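Local coordinates for methyltransferase domain-containing protein (Deinococcus radiodurans, PDB 3M33), which is of unknown function but is probably a methyltransferase of the Rossmann-like class, at residues His23-Val28 with Met204-Glu209; Asp33-Phe38 with Ser117-Thr122; Asp165-Leu170 with Arg210-Ala215. All coordinates share one frame; numbering follows the deposited sequence.

Contact 1. Residues His23-Val28 with Met204-Glu209; sequences HPWARV and MPYREE. With SO4 (sulfate ion), chain I; SO4 (sulfate ion), chain E.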
loop_
_atom_site.group_PDB
_atom_site.type_symbol
_atom_site.label_atom_id
_atom_site.label_comp_id
_atom_site.label_asym_id
_atom_site.label_seq_id
_atom_site.Cartn_x
_atom_site.Cartn_y
_atom_site.Cartn_z
ATOM N N HIS A 23 9.128 -3.114 -2.840
ATOM C CA HIS A 23 10.036 -3.536 -3.891
ATOM C C HIS A 23 11.097 -4.452 -3.264
ATOM O O HIS A 23 11.649 -4.114 -2.232
ATOM C CB HIS A 23 10.672 -2.315 -4.554
ATOM C CG HIS A 23 9.701 -1.472 -5.328
ATOM N ND1 HIS A 23 9.933 -0.143 -5.622
ATOM C CD2 HIS A 23 8.504 -1.778 -5.886
ATOM C CE1 HIS A 23 8.925 0.331 -6.335
ATOM N NE2 HIS A 23 8.041 -0.639 -6.503
ATOM N N PRO A 24 11.359 -5.622 -3.879
ATOM C CA PRO A 24 12.181 -6.728 -3.341
ATOM C C PRO A 24 13.694 -6.531 -3.440
ATOM O O PRO A 24 14.446 -7.242 -2.779
ATOM C CB PRO A 24 11.807 -7.929 -4.235
ATOM C CG PRO A 24 10.654 -7.499 -5.053
ATOM C CD PRO A 24 10.661 -5.999 -5.115
ATOM N N TRP A 25 14.131 -5.602 -4.280
ATOM C CA TRP A 25 15.554 -5.402 -4.509
ATOM C C TRP A 25 16.150 -4.397 -3.515
ATOM O O TRP A 25 15.433 -3.592 -2.934
ATOM C CB TRP A 25 15.779 -4.943 -5.949
ATOM C CG TRP A 25 15.139 -3.610 -6.304
ATOM C CD1 TRP A 25 15.724 -2.386 -6.230
ATOM C CD2 TRP A 25 13.807 -3.386 -6.810
ATOM N NE1 TRP A 25 14.848 -1.408 -6.652
ATOM C CE2 TRP A 25 13.661 -1.996 -7.003
ATOM C CE3 TRP A 25 12.727 -4.227 -7.113
ATOM C CZ2 TRP A 25 12.480 -1.423 -7.495
ATOM C CZ3 TRP A 25 11.551 -3.660 -7.595
ATOM C CH2 TRP A 25 11.437 -2.270 -7.782
ATOM N N ALA A 26 17.458 -4.479 -3.299
ATOM C CA ALA A 26 18.169 -3.498 -2.501
ATOM C C ALA A 26 18.213 -2.174 -3.260
ATOM O O ALA A 26 18.425 -2.161 -4.474
ATOM C CB ALA A 26 19.567 -3.982 -2.206
ATOM N N ARG A 27 18.005 -1.067 -2.546
ATOM C CA ARG A 27 17.997 0.260 -3.161
ATOM C C ARG A 27 18.353 1.312 -2.129
ATOM O O ARG A 27 18.021 1.160 -0.953
ATOM C CB ARG A 27 16.611 0.562 -3.732
ATOM C CG ARG A 27 15.502 0.541 -2.661
ATOM C CD ARG A 27 14.334 -0.338 -3.069
ATOM N NE ARG A 27 13.268 -0.293 -2.078
ATOM C CZ ARG A 27 13.120 -1.170 -1.086
ATOM N NH1 ARG A 27 13.963 -2.195 -0.960
ATOM N NH2 ARG A 27 12.112 -1.028 -0.225
ATOM N N VAL A 28 19.038 2.368 -2.568
ATOM C CA VAL A 28 19.322 3.532 -1.730
ATOM C C VAL A 28 18.634 4.768 -2.331
ATOM O O VAL A 28 18.808 5.076 -3.512
ATOM C CB VAL A 28 20.835 3.827 -1.657
ATOM C CG1 VAL A 28 21.099 5.124 -0.873
ATOM C CG2 VAL A 28 21.597 2.660 -1.048
HETATM N N MSE A 204 22.987 1.416 -10.414
HETATM C CA MSE A 204 22.080 1.830 -11.485
HETATM C C MSE A 204 20.972 2.772 -11.001
HETATM O O MSE A 204 20.228 2.430 -10.079
HETATM C CB MSE A 204 21.444 0.602 -12.126
HETATM C CG MSE A 204 20.768 0.903 -13.436
HETATM SE SE MSE A 204 22.064 1.307 -14.844
HETATM C CE MSE A 204 20.783 1.905 -16.188
ATOM N N PRO A 205 20.832 3.940 -11.654
ATOM C CA PRO A 205 19.860 4.981 -11.297
ATOM C C PRO A 205 18.462 4.722 -11.877
ATOM O O PRO A 205 18.328 4.327 -13.026
ATOM C CB PRO A 205 20.434 6.232 -11.958
ATOM C CG PRO A 205 21.547 5.740 -12.898
ATOM C CD PRO A 205 21.529 4.261 -12.906
ATOM N N TYR A 206 17.425 4.965 -11.081
ATOM C CA TYR A 206 16.052 4.834 -11.556
ATOM C C TYR A 206 15.189 5.695 -10.625
ATOM O O TYR A 206 15.700 6.263 -9.645
ATOM C CB TYR A 206 15.601 3.357 -11.539
ATOM C CG TYR A 206 15.368 2.815 -10.149
ATOM C CD1 TYR A 206 14.082 2.749 -9.617
ATOM C CD2 TYR A 206 16.432 2.383 -9.354
ATOM C CE1 TYR A 206 13.854 2.265 -8.333
ATOM C CE2 TYR A 206 16.212 1.897 -8.055
ATOM C CZ TYR A 206 14.915 1.849 -7.557
ATOM O OH TYR A 206 14.669 1.388 -6.284
ATOM N N ARG A 207 13.898 5.808 -10.920
ATOM C CA ARG A 207 13.026 6.627 -10.089
ATOM C C ARG A 207 12.098 5.752 -9.258
ATOM O O ARG A 207 11.474 4.848 -9.776
ATOM C CB ARG A 207 12.198 7.577 -10.948
ATOM C CG ARG A 207 13.035 8.448 -11.857
ATOM C CD ARG A 207 13.805 9.490 -11.054
ATOM N NE ARG A 207 13.068 10.746 -11.011
ATOM C CZ ARG A 207 13.539 11.900 -11.463
ATOM N NH1 ARG A 207 12.783 12.991 -11.397
ATOM N NH2 ARG A 207 14.765 11.961 -11.971
ATOM N N GLU A 208 12.028 6.002 -7.962
ATOM C CA GLU A 208 10.964 5.407 -7.172
ATOM C C GLU A 208 9.791 6.373 -7.270
ATOM O O GLU A 208 9.914 7.536 -6.905
ATOM C CB GLU A 208 11.413 5.256 -5.708
ATOM C CG GLU A 208 12.344 4.068 -5.447
ATOM C CD GLU A 208 11.592 2.741 -5.383
ATOM O OE1 GLU A 208 10.336 2.768 -5.305
ATOM O OE2 GLU A 208 12.252 1.675 -5.397
ATOM N N GLU A 209 8.650 5.907 -7.750
ATOM C CA GLU A 209 7.534 6.816 -7.967
ATOM C C GLU A 209 6.265 6.358 -7.257
ATOM O O GLU A 209 6.021 5.170 -7.119
ATOM C CB GLU A 209 7.301 7.011 -9.475
ATOM C CG GLU A 209 8.595 7.297 -10.208
ATOM C CD GLU A 209 8.400 7.810 -11.631
ATOM O OE1 GLU A 209 7.651 7.188 -12.403
ATOM O OE2 GLU A 209 9.002 8.847 -11.963
HETATM S S SO4 I . 11.561 2.591 -1.403
HETATM O O1 SO4 I . 10.868 2.604 -0.114
HETATM O O2 SO4 I . 11.067 1.509 -2.251
HETATM O O3 SO4 I . 11.347 3.870 -2.070
HETATM O O4 SO4 I . 12.987 2.377 -1.181
HETATM S S SO4 E . 16.992 8.324 -14.238
HETATM O O1 SO4 E . 16.000 9.194 -13.607
HETATM O O2 SO4 E . 17.987 7.917 -13.251
HETATM O O3 SO4 E . 16.338 7.135 -14.785
HETATM O O4 SO4 E . 17.669 9.049 -15.312
#
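H23, W25 and R27 meet Y206 and E208 in a buried polar contact between the loop that follows helix 9-18 and the first half of strand 204-216. The backbones stay well apart, and side chains bridge the gap. H23 and E208 reach toward each other tip to tip: ND1 of H23 donates to OE2 of E208 at 3.0 Å, the acceptor close to the imidazole plane and offering its syn lone pair, a His-carboxylate hydrogen bond. From its anti side the same OE2 accepts the hydroxyl of Y206, its OH 2.6 Å away, so two donors grip one carboxylate oxygen. That hydroxyl is in turn the acceptor for W25, whose NE1 lies 2.8 Å from OH of Y206, near the indole plane. A chain of hydrogen bonds thus runs from indole N-H through the phenol to the carboxylate. CG of W25 sits between the backbone N and the carbonyl carbon (chi1 62°). CH2 of W25 lies over one face of the H23 imidazole, toward its rim.

Strand 204-216 is the reversed strand, antiparallel to both neighbours, in a mixed sheet whose strand order is consistent with a class I methyltransferase. F185 of helix 176-186 meets both the H23 and W25 rings, and E208 OE1 has a second partner in R210, a salt bridge.

R27 is the exposed member of the contact. Its CB rests 3.3 Å from OH of Y206, at the phenol edge, while NE makes a nearly straight bond of 2.8 Å to O2 of a sulfate ion, probably from the crystallisation liquor; the salt bridge to E208 is long. NH1 of R27 turns back to O of W25 at 2.8 Å, which ties NH1 to its own loop.

Contact 2. Residues Asp33-Phe38 with Ser117-Thr122; sequences DPELTF and SRRGPT. With SO4 (sulfate ion), chain G; SO4 (sulfate ion), chain F.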
loop_
_atom_site.group_PDB
_atom_site.type_symbol
_atom_site.label_atom_id
_atom_site.label_comp_id
_atom_site.label_asym_id
_atom_site.label_seq_id
_atom_site.Cartn_x
_atom_site.Cartn_y
_atom_site.Cartn_z
ATOM N N ASP A 33 12.013 9.707 1.206
ATOM C CA ASP A 33 11.161 8.553 0.916
ATOM C C ASP A 33 9.888 9.058 0.290
ATOM O O ASP A 33 9.263 9.944 0.837
ATOM C CB ASP A 33 10.823 7.807 2.209
ATOM C CG ASP A 33 10.010 6.521 1.962
ATOM O OD1 ASP A 33 10.411 5.455 2.476
ATOM O OD2 ASP A 33 8.991 6.560 1.242
ATOM N N PRO A 34 9.490 8.495 -0.861
ATOM C CA PRO A 34 8.316 9.034 -1.557
ATOM C C PRO A 34 6.985 8.682 -0.894
ATOM O O PRO A 34 5.947 9.102 -1.409
ATOM C CB PRO A 34 8.412 8.392 -2.951
ATOM C CG PRO A 34 9.130 7.117 -2.713
ATOM C CD PRO A 34 10.125 7.405 -1.614
ATOM N N GLU A 35 6.995 7.942 0.214
ATOM C CA GLU A 35 5.745 7.693 0.945
ATOM C C GLU A 35 5.607 8.527 2.212
ATOM O O GLU A 35 4.638 8.377 2.942
ATOM C CB GLU A 35 5.561 6.198 1.238
ATOM C CG GLU A 35 5.235 5.385 -0.022
ATOM C CD GLU A 35 5.145 3.889 0.229
ATOM O OE1 GLU A 35 4.783 3.500 1.354
ATOM O OE2 GLU A 35 5.428 3.102 -0.706
ATOM N N LEU A 36 6.553 9.425 2.474
ATOM C CA LEU A 36 6.440 10.295 3.658
ATOM C C LEU A 36 5.132 11.087 3.674
ATOM O O LEU A 36 4.528 11.272 4.730
ATOM C CB LEU A 36 7.613 11.271 3.771
ATOM C CG LEU A 36 8.987 10.657 4.041
ATOM C CD1 LEU A 36 10.075 11.738 3.992
ATOM C CD2 LEU A 36 9.002 9.908 5.375
ATOM N N THR A 37 4.696 11.558 2.508
ATOM C CA THR A 37 3.515 12.421 2.448
ATOM C C THR A 37 2.285 11.611 2.793
ATOM O O THR A 37 1.386 12.091 3.479
ATOM C CB THR A 37 3.358 13.101 1.063
ATOM O OG1 THR A 37 4.557 13.823 0.758
ATOM C CG2 THR A 37 2.185 14.095 1.072
ATOM N N PHE A 38 2.274 10.357 2.353
ATOM C CA PHE A 38 1.177 9.453 2.664
ATOM C C PHE A 38 1.078 9.248 4.181
ATOM O O PHE A 38 -0.011 9.263 4.745
ATOM C CB PHE A 38 1.385 8.107 1.951
ATOM C CG PHE A 38 0.395 7.040 2.352
ATOM C CD1 PHE A 38 -0.792 6.878 1.658
ATOM C CD2 PHE A 38 0.667 6.190 3.409
ATOM C CE1 PHE A 38 -1.684 5.898 2.011
ATOM C CE2 PHE A 38 -0.227 5.196 3.772
ATOM C CZ PHE A 38 -1.408 5.057 3.075
ATOM N N SER A 117 -5.429 2.197 1.960
ATOM C CA SER A 117 -4.696 1.129 1.287
ATOM C C SER A 117 -3.315 1.592 0.878
ATOM O O SER A 117 -3.184 2.483 0.033
ATOM C CB SER A 117 -5.462 0.668 0.046
ATOM O OG SER A 117 -4.710 -0.278 -0.685
ATOM N N ARG A 118 -2.287 0.988 1.467
ATOM C CA ARG A 118 -0.924 1.315 1.082
ATOM C C ARG A 118 -0.471 0.314 0.030
ATOM O O ARG A 118 -0.078 -0.798 0.360
ATOM C CB ARG A 118 0.024 1.295 2.291
ATOM C CG ARG A 118 1.471 1.697 1.930
ATOM C CD ARG A 118 2.505 1.364 3.032
ATOM N NE ARG A 118 2.232 2.041 4.304
ATOM C CZ ARG A 118 2.688 3.250 4.640
ATOM N NH1 ARG A 118 3.444 3.964 3.795
ATOM N NH2 ARG A 118 2.388 3.754 5.832
ATOM N N ARG A 119 -0.572 0.691 -1.242
ATOM C CA ARG A 119 -0.153 -0.186 -2.341
ATOM C C ARG A 119 -0.935 -1.498 -2.347
ATOM O O ARG A 119 -0.450 -2.539 -2.803
ATOM C CB ARG A 119 1.359 -0.434 -2.268
ATOM C CG ARG A 119 2.169 0.890 -2.354
ATOM C CD ARG A 119 3.594 0.782 -1.780
ATOM N NE ARG A 119 4.451 -0.113 -2.546
ATOM C CZ ARG A 119 5.786 -0.086 -2.547
ATOM N NH1 ARG A 119 6.460 0.814 -1.818
ATOM N NH2 ARG A 119 6.456 -0.964 -3.293
ATOM N N GLY A 120 -2.154 -1.434 -1.833
ATOM C CA GLY A 120 -2.989 -2.609 -1.686
ATOM C C GLY A 120 -4.039 -2.669 -2.771
ATOM O O GLY A 120 -3.874 -2.050 -3.819
ATOM N N PRO A 121 -5.122 -3.419 -2.525
ATOM C CA PRO A 121 -6.231 -3.568 -3.480
ATOM C C PRO A 121 -6.846 -2.225 -3.847
ATOM O O PRO A 121 -6.901 -1.321 -3.002
ATOM C CB PRO A 121 -7.254 -4.411 -2.701
ATOM C CG PRO A 121 -6.434 -5.192 -1.721
ATOM C CD PRO A 121 -5.321 -4.236 -1.311
ATOM N N THR A 122 -7.265 -2.077 -5.098
ATOM C CA THR A 122 -7.976 -0.866 -5.504
ATOM C C THR A 122 -9.419 -1.202 -5.842
ATOM O O THR A 122 -10.240 -0.306 -6.045
ATOM C CB THR A 122 -7.330 -0.159 -6.723
ATOM O OG1 THR A 122 -7.513 -0.961 -7.894
ATOM C CG2 THR A 122 -5.846 0.084 -6.491
HETATM S S SO4 G . -7.645 -5.168 -6.639
HETATM O O1 SO4 G . -7.117 -3.869 -7.050
HETATM O O2 SO4 G . -6.546 -6.091 -6.381
HETATM O O3 SO4 G . -8.430 -5.046 -5.418
HETATM O O4 SO4 G . -8.487 -5.693 -7.715
HETATM S S SO4 F . 3.790 -3.246 -4.798
HETATM O O1 SO4 F . 4.389 -2.070 -4.196
HETATM O O2 SO4 F . 4.534 -4.434 -4.368
HETATM O O3 SO4 F . 2.391 -3.340 -4.383
HETATM O O4 SO4 F . 3.835 -3.148 -6.255
#
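E35 and F38 face R118 and R119 where the turn leading into helix 36-45 passes the end of strand 112-118, the closest CA pair, F38 and R118, being 8.6 Å apart. E35 splits its carboxylate between the two arginines. OE1 takes NH1 of R118 at 2.8 Å and OE2 takes NH1 of R119 at 2.7 Å, both salt bridges with each oxygen met nearly along its C-O axis. The guanidinium of R118 is nearly coplanar with the carboxylate, whereas that of R119 is turned 75° from it. An extended chain beyond CG (chi2 176°) carries CD of E35 out toward both. CE2 of F38 lies over the centre of the R118 guanidinium, 3.6 Å from its CZ, the planes 67° apart. Behind E35, its backbone N is capped by OD2 of D33 at 2.6 Å, within a type I turn from D33 to L36.

R118 NE also pairs with D62 and its NH2 with D39, while R210 brings a third arginine to E35 OE2. R119 holds O1 of a sulfate ion, probably from the crystallisation liquor, through NE and NH2. The strand end lies at the C-terminal edge of the parallel strands, where class I methyltransferases usually bind their cofactor. Three arginines around one glutamate would probably keep it ionised, and its negative charge is likely to offset the repulsion among them.

Contact 3. Residues Asp165-Leu170 with Arg210-Ala215; sequences DHVSVL and RHLVLA. With SO4 (sulfate ion), chain I.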
loop_
_atom_site.group_PDB
_atom_site.type_symbol
_atom_site.label_atom_id
_atom_site.label_comp_id
_atom_site.label_asym_id
_atom_site.label_seq_id
_atom_site.Cartn_x
_atom_site.Cartn_y
_atom_site.Cartn_z
ATOM N N ASP A 165 -1.132 13.513 -5.359
ATOM C CA ASP A 165 0.302 13.768 -5.478
ATOM C C ASP A 165 0.927 12.765 -6.432
ATOM O O ASP A 165 0.696 11.570 -6.280
ATOM C CB ASP A 165 0.975 13.495 -4.144
ATOM C CG ASP A 165 1.341 14.725 -3.415
ATOM O OD1 ASP A 165 2.517 14.809 -2.983
ATOM O OD2 ASP A 165 0.448 15.592 -3.262
ATOM N N HIS A 166 1.766 13.242 -7.357
ATOM C CA HIS A 166 2.553 12.375 -8.215
ATOM C C HIS A 166 4.000 12.610 -7.831
ATOM O O HIS A 166 4.564 13.667 -8.123
ATOM C CB HIS A 166 2.304 12.692 -9.705
ATOM C CG HIS A 166 0.884 12.472 -10.131
ATOM N ND1 HIS A 166 0.335 11.215 -10.276
ATOM C CD2 HIS A 166 -0.099 13.350 -10.443
ATOM C CE1 HIS A 166 -0.926 11.329 -10.654
ATOM N NE2 HIS A 166 -1.215 12.613 -10.761
ATOM N N VAL A 167 4.581 11.620 -7.154
ATOM C CA VAL A 167 5.879 11.754 -6.503
ATOM C C VAL A 167 6.921 10.892 -7.190
ATOM O O VAL A 167 6.638 9.752 -7.587
ATOM C CB VAL A 167 5.809 11.254 -5.036
ATOM C CG1 VAL A 167 7.060 11.674 -4.273
ATOM C CG2 VAL A 167 4.577 11.789 -4.349
ATOM N N SER A 168 8.140 11.408 -7.293
ATOM C CA SER A 168 9.208 10.692 -7.994
ATOM C C SER A 168 10.536 10.998 -7.302
ATOM O O SER A 168 10.867 12.145 -7.100
ATOM C CB SER A 168 9.265 11.152 -9.454
ATOM O OG SER A 168 10.294 10.490 -10.171
ATOM N N VAL A 169 11.294 9.975 -6.936
ATOM C CA VAL A 169 12.543 10.177 -6.206
ATOM C C VAL A 169 13.678 9.344 -6.809
ATOM O O VAL A 169 13.508 8.161 -7.100
ATOM C CB VAL A 169 12.358 9.808 -4.725
ATOM C CG1 VAL A 169 13.634 10.117 -3.927
ATOM C CG2 VAL A 169 11.196 10.591 -4.164
ATOM N N LEU A 170 14.832 9.960 -7.025
ATOM C CA LEU A 170 15.965 9.235 -7.579
ATOM C C LEU A 170 16.409 8.150 -6.599
ATOM O O LEU A 170 16.577 8.413 -5.411
ATOM C CB LEU A 170 17.133 10.195 -7.845
ATOM C CG LEU A 170 18.414 9.585 -8.415
ATOM C CD1 LEU A 170 18.138 8.994 -9.799
ATOM C CD2 LEU A 170 19.541 10.601 -8.492
ATOM N N ARG A 210 5.457 7.311 -6.802
ATOM C CA ARG A 210 4.234 6.981 -6.081
ATOM C C ARG A 210 3.087 7.888 -6.510
ATOM O O ARG A 210 3.308 9.025 -6.908
ATOM C CB ARG A 210 4.440 7.110 -4.570
ATOM C CG ARG A 210 5.590 6.282 -4.015
ATOM C CD ARG A 210 5.243 4.780 -3.872
ATOM N NE ARG A 210 6.328 4.086 -3.175
ATOM C CZ ARG A 210 7.435 3.663 -3.774
ATOM N NH1 ARG A 210 7.581 3.860 -5.081
ATOM N NH2 ARG A 210 8.404 3.068 -3.076
ATOM N N HIS A 211 1.866 7.375 -6.414
ATOM C CA HIS A 211 0.667 8.139 -6.734
ATOM C C HIS A 211 -0.218 8.169 -5.495
ATOM O O HIS A 211 -0.809 7.156 -5.142
ATOM C CB HIS A 211 -0.087 7.435 -7.869
ATOM C CG HIS A 211 -1.305 8.161 -8.347
ATOM N ND1 HIS A 211 -2.235 7.573 -9.183
ATOM C CD2 HIS A 211 -1.738 9.427 -8.136
ATOM C CE1 HIS A 211 -3.189 8.444 -9.457
ATOM N NE2 HIS A 211 -2.919 9.572 -8.827
ATOM N N LEU A 212 -0.320 9.320 -4.836
ATOM C CA LEU A 212 -1.146 9.435 -3.633
ATOM C C LEU A 212 -2.502 10.006 -3.971
ATOM O O LEU A 212 -2.592 10.979 -4.720
ATOM C CB LEU A 212 -0.497 10.360 -2.603
ATOM C CG LEU A 212 0.712 9.946 -1.780
ATOM C CD1 LEU A 212 1.909 9.653 -2.667
ATOM C CD2 LEU A 212 1.046 11.056 -0.786
ATOM N N VAL A 213 -3.554 9.431 -3.394
ATOM C CA VAL A 213 -4.906 9.890 -3.660
ATOM C C VAL A 213 -5.700 9.919 -2.361
ATOM O O VAL A 213 -5.778 8.921 -1.648
ATOM C CB VAL A 213 -5.636 8.968 -4.693
ATOM C CG1 VAL A 213 -7.088 9.362 -4.853
ATOM C CG2 VAL A 213 -4.942 9.009 -6.040
ATOM N N LEU A 214 -6.270 11.074 -2.047
ATOM C CA LEU A 214 -7.231 11.177 -0.960
ATOM C C LEU A 214 -8.550 11.584 -1.599
ATOM O O LEU A 214 -8.606 12.548 -2.368
ATOM C CB LEU A 214 -6.775 12.247 0.041
ATOM C CG LEU A 214 -7.699 12.536 1.229
ATOM C CD1 LEU A 214 -7.800 11.290 2.090
ATOM C CD2 LEU A 214 -7.170 13.695 2.059
ATOM N N ALA A 215 -9.606 10.840 -1.307
ATOM C CA ALA A 215 -10.901 11.089 -1.926
ATOM C C ALA A 215 -12.004 11.083 -0.875
ATOM O O ALA A 215 -11.824 10.564 0.231
ATOM C CB ALA A 215 -11.180 10.031 -2.986
HETATM S S SO4 I . 11.561 2.591 -1.403
HETATM O O1 SO4 I . 10.868 2.604 -0.114
HETATM O O2 SO4 I . 11.067 1.509 -2.251
HETATM O O3 SO4 I . 11.347 3.870 -2.070
HETATM O O4 SO4 I . 12.987 2.377 -1.181
#
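D165, H166 and V167 pair with L212, H211 and R210 as neighbouring antiparallel strands, 160-173 and 204-216, of the large mixed sheet. D165 with L212 and V167 with R210 are hydrogen-bonded pairs, V167 N lying 2.9 Å from R210 O. Between them H166 and H211 form the non-hydrogen-bonded pair, CA atoms 4.9 Å apart. Their side chains lie side by side and point the same way, the imidazoles making an offset stack with centroids 4.4 Å apart and planes at 25°. CE1 of H166 sits over one face of H211, 3.2 Å from NE2, while V213 CG2 lies over a face of the H211 ring. Polar bonds hold both rings: NE2 of H211 meets E164 and its ND1 the backbone N of V147, while ND1 of H166 bonds to O of L145. An alanine in place of H211 would probably leave E164 without this partner and H166 without its stacking mate, opening a gap beside V213.

Strand 204-216, inserted between 136-142 and 160-173 and antiparallel to both, is the reversed strand expected of the class I methyltransferase sheet; here helices 176-186 and 192-198 lie between 160-173 and it.

The opposite face carries D165, V167, R210 and L212. CG2 of V167 touches CD1 of L212 at 3.8 Å, and the CB atoms of D165 and L212 are equally close. Helix 36-45 covers this side through T37 and W41. R210, its chain bent at chi2, leads away to salt bridges with E35 and E208, and its NH2 bonds weakly to O2 of a sulfate ion, 3.2 Å away.

Overall arrangement
From the N terminus, the chain leaves helix 9-18 and enters 23-28, whose partner, 204-209, comes only near the C terminus; contact 1 therefore closes the longest loop. Contact 2 is nested inside it, joining 33-38, at the start of helix 36-45, to 117-122 at the end of parallel strand 112-118. Contact 3 opens after contact 2 has closed and crosses contact 1, because 165-170 lies within the loop of contact 1 and 210-215 beyond it. Contacts 1 and 3 use successive parts of strand 204-216 and touch the same sulfate. R210 links contact 3 to E35 of contact 2 and E208 of contact 1, tying the turn before helix 36-45 to strand 204-216.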